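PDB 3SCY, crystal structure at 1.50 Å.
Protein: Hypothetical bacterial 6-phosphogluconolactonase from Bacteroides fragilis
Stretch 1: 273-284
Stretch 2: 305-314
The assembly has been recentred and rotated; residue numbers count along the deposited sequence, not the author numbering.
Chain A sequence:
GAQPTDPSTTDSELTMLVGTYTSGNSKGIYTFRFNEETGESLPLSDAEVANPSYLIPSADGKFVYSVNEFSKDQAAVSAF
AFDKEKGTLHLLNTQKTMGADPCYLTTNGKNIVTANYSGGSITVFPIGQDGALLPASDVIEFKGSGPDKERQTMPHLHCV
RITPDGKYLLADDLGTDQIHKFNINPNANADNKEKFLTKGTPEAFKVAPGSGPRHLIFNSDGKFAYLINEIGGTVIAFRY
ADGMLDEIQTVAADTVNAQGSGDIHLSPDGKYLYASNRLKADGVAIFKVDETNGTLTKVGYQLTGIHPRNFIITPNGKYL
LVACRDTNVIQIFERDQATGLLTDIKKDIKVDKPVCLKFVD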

# COMPACT_ATOMS: atom_id res chain seq x y z
N LEU A 273 2.86 -15.28 -4.37
CA LEU A 273 2.25 -14.27 -3.53
C LEU A 273 3.04 -14.21 -2.22
O LEU A 273 3.36 -15.25 -1.64
CB LEU A 273 0.78 -14.57 -3.29
CG LEU A 273 0.03 -13.47 -2.48
CD1 LEU A 273 -1.29 -13.17 -3.07
CD2 LEU A 273 -0.08 -13.82 -0.99
N TYR A 274 3.26 -13.00 -1.72
CA TYR A 274 3.98 -12.78 -0.47
C TYR A 274 3.13 -11.97 0.48
O TYR A 274 2.46 -11.02 0.05
CB TYR A 274 5.31 -12.03 -0.76
CG TYR A 274 6.22 -12.82 -1.67
CD1 TYR A 274 6.09 -12.75 -3.05
CD2 TYR A 274 7.23 -13.62 -1.14
CE1 TYR A 274 6.89 -13.53 -3.90
CE2 TYR A 274 8.08 -14.35 -1.97
CZ TYR A 274 7.89 -14.32 -3.35
OH TYR A 274 8.71 -15.08 -4.14
N ALA A 275 3.18 -12.31 1.77
CA ALA A 275 2.42 -11.58 2.77
C ALA A 275 3.25 -11.44 4.02
O ALA A 275 3.87 -12.43 4.44
CB ALA A 275 1.10 -12.28 3.07
N SER A 276 3.33 -10.24 4.60
CA SER A 276 4.18 -10.05 5.76
C SER A 276 3.43 -10.12 7.08
O SER A 276 2.22 -9.87 7.12
CB SER A 276 4.96 -8.74 5.67
OG SER A 276 4.12 -7.59 5.82
N ASN A 277 4.17 -10.46 8.14
CA ASN A 277 3.67 -10.61 9.50
C ASN A 277 4.53 -9.85 10.44
O ASN A 277 5.75 -9.90 10.33
CB ASN A 277 3.70 -12.08 9.91
CG ASN A 277 2.77 -12.98 9.14
OD1 ASN A 277 1.59 -12.66 8.95
ND2 ASN A 277 3.25 -14.18 8.80
N ARG A 278 3.91 -9.19 11.42
CA ARG A 278 4.62 -8.46 12.46
C ARG A 278 4.34 -9.08 13.83
O ARG A 278 3.52 -9.99 13.95
CB ARG A 278 4.16 -7.00 12.48
CG ARG A 278 4.44 -6.26 11.17
CD ARG A 278 3.66 -4.96 11.08
NE ARG A 278 2.23 -5.17 10.89
CZ ARG A 278 1.31 -4.20 10.96
NH1 ARG A 278 1.68 -2.96 11.24
NH2 ARG A 278 0.03 -4.48 10.75
N LEU A 279 4.98 -8.51 14.87
CA LEU A 279 4.79 -8.74 16.31
C LEU A 279 5.42 -10.05 16.80
O LEU A 279 6.12 -10.05 17.81
CB LEU A 279 3.29 -8.63 16.71
CG LEU A 279 2.55 -7.34 16.23
CD1 LEU A 279 1.13 -7.29 16.76
CD2 LEU A 279 3.28 -6.06 16.66
N LYS A 280 5.17 -11.16 16.08
CA LYS A 280 5.77 -12.47 16.43
C LYS A 280 6.22 -13.10 15.14
O LYS A 280 5.46 -13.07 14.16
CB LYS A 280 4.79 -13.40 17.16
CG LYS A 280 4.47 -13.01 18.60
CD LYS A 280 3.69 -14.12 19.29
N ALA A 281 7.41 -13.74 15.14
CA ALA A 281 7.98 -14.43 13.98
C ALA A 281 7.94 -13.51 12.76
O ALA A 281 7.51 -13.91 11.68
CB ALA A 281 7.21 -15.72 13.71
N ASP A 282 8.36 -12.25 12.95
CA ASP A 282 8.29 -11.25 11.89
C ASP A 282 8.92 -11.76 10.60
O ASP A 282 10.02 -12.31 10.59
CB ASP A 282 8.97 -9.95 12.34
CG ASP A 282 8.42 -9.34 13.60
OD1 ASP A 282 8.42 -10.03 14.64
OD2 ASP A 282 8.08 -8.12 13.58
N GLY A 283 8.18 -11.63 9.52
CA GLY A 283 8.69 -12.14 8.27
C GLY A 283 7.68 -12.13 7.17
O GLY A 283 6.65 -11.45 7.25
N VAL A 284 8.01 -12.89 6.11
CA VAL A 284 7.20 -12.91 4.90
C VAL A 284 6.84 -14.34 4.57
O VAL A 284 7.74 -15.16 4.39
CB VAL A 284 7.97 -12.23 3.74
CG1 VAL A 284 7.20 -12.31 2.43
CG2 VAL A 284 8.28 -10.77 4.08
N GLY A 305 13.81 -8.56 9.59
CA GLY A 305 13.98 -7.59 10.66
C GLY A 305 12.62 -7.31 11.28
O GLY A 305 11.57 -7.74 10.77
N ILE A 306 12.61 -6.58 12.38
CA ILE A 306 11.38 -6.38 13.14
C ILE A 306 10.46 -5.34 12.57
O ILE A 306 10.87 -4.22 12.26
CB ILE A 306 11.69 -6.07 14.63
CG1 ILE A 306 12.69 -7.10 15.23
CG2 ILE A 306 10.39 -5.98 15.47
CD1 ILE A 306 12.29 -8.62 15.12
N HIS A 307 9.18 -5.72 12.52
CA HIS A 307 8.04 -4.92 12.10
C HIS A 307 8.06 -4.62 10.58
O HIS A 307 8.06 -3.45 10.18
CB HIS A 307 7.92 -3.64 12.93
CG HIS A 307 6.51 -3.12 13.03
ND1 HIS A 307 5.67 -3.51 14.05
CD2 HIS A 307 5.84 -2.27 12.20
CE1 HIS A 307 4.53 -2.87 13.84
NE2 HIS A 307 4.58 -2.12 12.73
N PRO A 308 7.94 -5.70 9.76
CA PRO A 308 7.83 -5.53 8.29
C PRO A 308 6.43 -5.07 7.88
O PRO A 308 5.63 -5.83 7.34
CB PRO A 308 8.13 -6.93 7.76
CG PRO A 308 7.64 -7.86 8.84
CD PRO A 308 7.94 -7.13 10.14
N ARG A 309 6.10 -3.80 8.14
CA ARG A 309 4.77 -3.26 7.82
C ARG A 309 4.53 -3.10 6.28
O ARG A 309 3.39 -3.05 5.82
CB ARG A 309 4.66 -1.90 8.52
CG ARG A 309 3.45 -1.03 8.15
CD ARG A 309 3.35 0.16 9.12
NE ARG A 309 2.35 1.13 8.65
CZ ARG A 309 1.22 1.42 9.27
NH1 ARG A 309 0.92 0.85 10.44
NH2 ARG A 309 0.36 2.29 8.74
N ASN A 310 5.63 -3.01 5.51
CA ASN A 310 5.56 -2.77 4.09
C ASN A 310 6.74 -3.41 3.39
O ASN A 310 7.82 -3.49 3.96
CB ASN A 310 5.59 -1.24 3.85
CG ASN A 310 5.54 -0.85 2.39
OD1 ASN A 310 6.56 -0.76 1.71
ND2 ASN A 310 4.34 -0.70 1.87
N PHE A 311 6.53 -3.88 2.15
CA PHE A 311 7.62 -4.38 1.36
C PHE A 311 7.26 -4.13 -0.10
O PHE A 311 6.18 -3.62 -0.40
CB PHE A 311 7.95 -5.87 1.67
CG PHE A 311 6.90 -6.88 1.33
CD1 PHE A 311 5.87 -7.17 2.22
CD2 PHE A 311 6.96 -7.58 0.13
CE1 PHE A 311 4.89 -8.12 1.89
CE2 PHE A 311 5.97 -8.51 -0.20
CZ PHE A 311 4.94 -8.77 0.69
N ILE A 312 8.19 -4.45 -1.02
CA ILE A 312 7.96 -4.25 -2.45
C ILE A 312 8.81 -5.25 -3.21
O ILE A 312 9.86 -5.67 -2.72
CB ILE A 312 8.28 -2.78 -2.84
CG1 ILE A 312 7.75 -2.43 -4.25
CG2 ILE A 312 9.80 -2.46 -2.68
CD1 ILE A 312 7.71 -0.91 -4.51
N ILE A 313 8.36 -5.61 -4.43
CA ILE A 313 9.12 -6.47 -5.35
C ILE A 313 9.55 -5.59 -6.53
O ILE A 313 8.75 -4.81 -7.06
CB ILE A 313 8.29 -7.70 -5.78
CG1 ILE A 313 7.87 -8.52 -4.55
CG2 ILE A 313 9.08 -8.57 -6.78
CD1 ILE A 313 6.92 -9.66 -4.83
N THR A 314 10.80 -5.74 -6.98
CA THR A 314 11.26 -4.97 -8.14
C THR A 314 10.47 -5.40 -9.40
O THR A 314 10.07 -6.57 -9.50
CB THR A 314 12.76 -5.14 -8.33
OG1 THR A 314 13.08 -6.54 -8.51
CG2 THR A 314 13.56 -4.51 -7.18
O HOH W 1 6.84 -6.42 14.93

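Two segments of one chain pack along each other, burying 629 Å² between them: a strand, 273-277, that turns back through a loop into a second strand at 283-284, and a segment that runs from a loop at Gly 305 into strand 310-313. Strands 273-277 and 310-313 run nearly antiparallel, at 160°, but their axes approach no closer than 8.1 Å and no backbone-to-backbone hydrogen bond links the two stretches; side chains fill the space between them.

Two direct hydrogen bonds join the stretches, and each pairs a side chain with a backbone group. Asp 282 OD2 accepts from His 307 N at 2.8 Å, with an N-H...O angle of 159°. A carboxylate suits this place because a single oxygen can accept several donors: Asp 282 OD2 also takes a weak bond from Leu 279 N at 3.4 Å and a short one, 2.5 Å, from water 1. That water accepts in turn from Leu 279 N at 2.8 Å, so the amide and the carboxylate are joined both directly and through the water. Water 1 also lies 3.3 Å from His 307 ND1, which brings the imidazole into the same polar cluster. The second direct bond runs from Ser 276 OG to Pro 308 O at 2.8 Å. The serine, at chi1 p, points its CB toward the other stretch, and its small hydroxyl satisfies a carbonyl in a buried setting; OG is bonded elsewhere in the structure as well.

The turn that presents Asp 282 is held by its own backbone. Asn 277 N donates to Gly 283 O at 2.8 Å and Gly 283 N returns a bond to Asn 277 O at 3.1 Å, while Lys 280 N reaches Arg 278 O at 2.9 Å. On the other side, Arg 309 N donates to His 307 O at 2.9 Å. Pro 308, with no amide hydrogen to satisfy, packs its ring against the turn: its CG lies 3.2 Å from Asn 277 O and its CD 3.6 Å from Asp 282 OD2.

Arg 278 has more of its surface covered by the other stretch than any other residue of stretch 1. Its aliphatic part lies over the imidazole, with Arg 278 CD 3.5 Å from the centroid of the His 307 ring and 14° off the ring normal, a CH-pi contact. Farther out, Arg 278 NH1 comes within 3.4 Å of His 307 NE2, near the guanidinium plane, and within 4.0 Å of Arg 309 NH1. This approach of like charges is accompanied by polar partners elsewhere in the structure for Arg 278 NE and NH2 and for both terminal nitrogens of Arg 309.

Toward the start of stretch 1 the contact becomes apolar. Phe 311, at chi1 p, points toward the first strand and sets CZ 3.6 Å from Tyr 274 CB; Tyr 274 O sits at the edge of the phenyl ring, 3.4 Å from CZ. Ile 313 CD1 meets Tyr 274 CD1 at 3.7 Å, while the tyrosine hydroxyl is satisfied elsewhere.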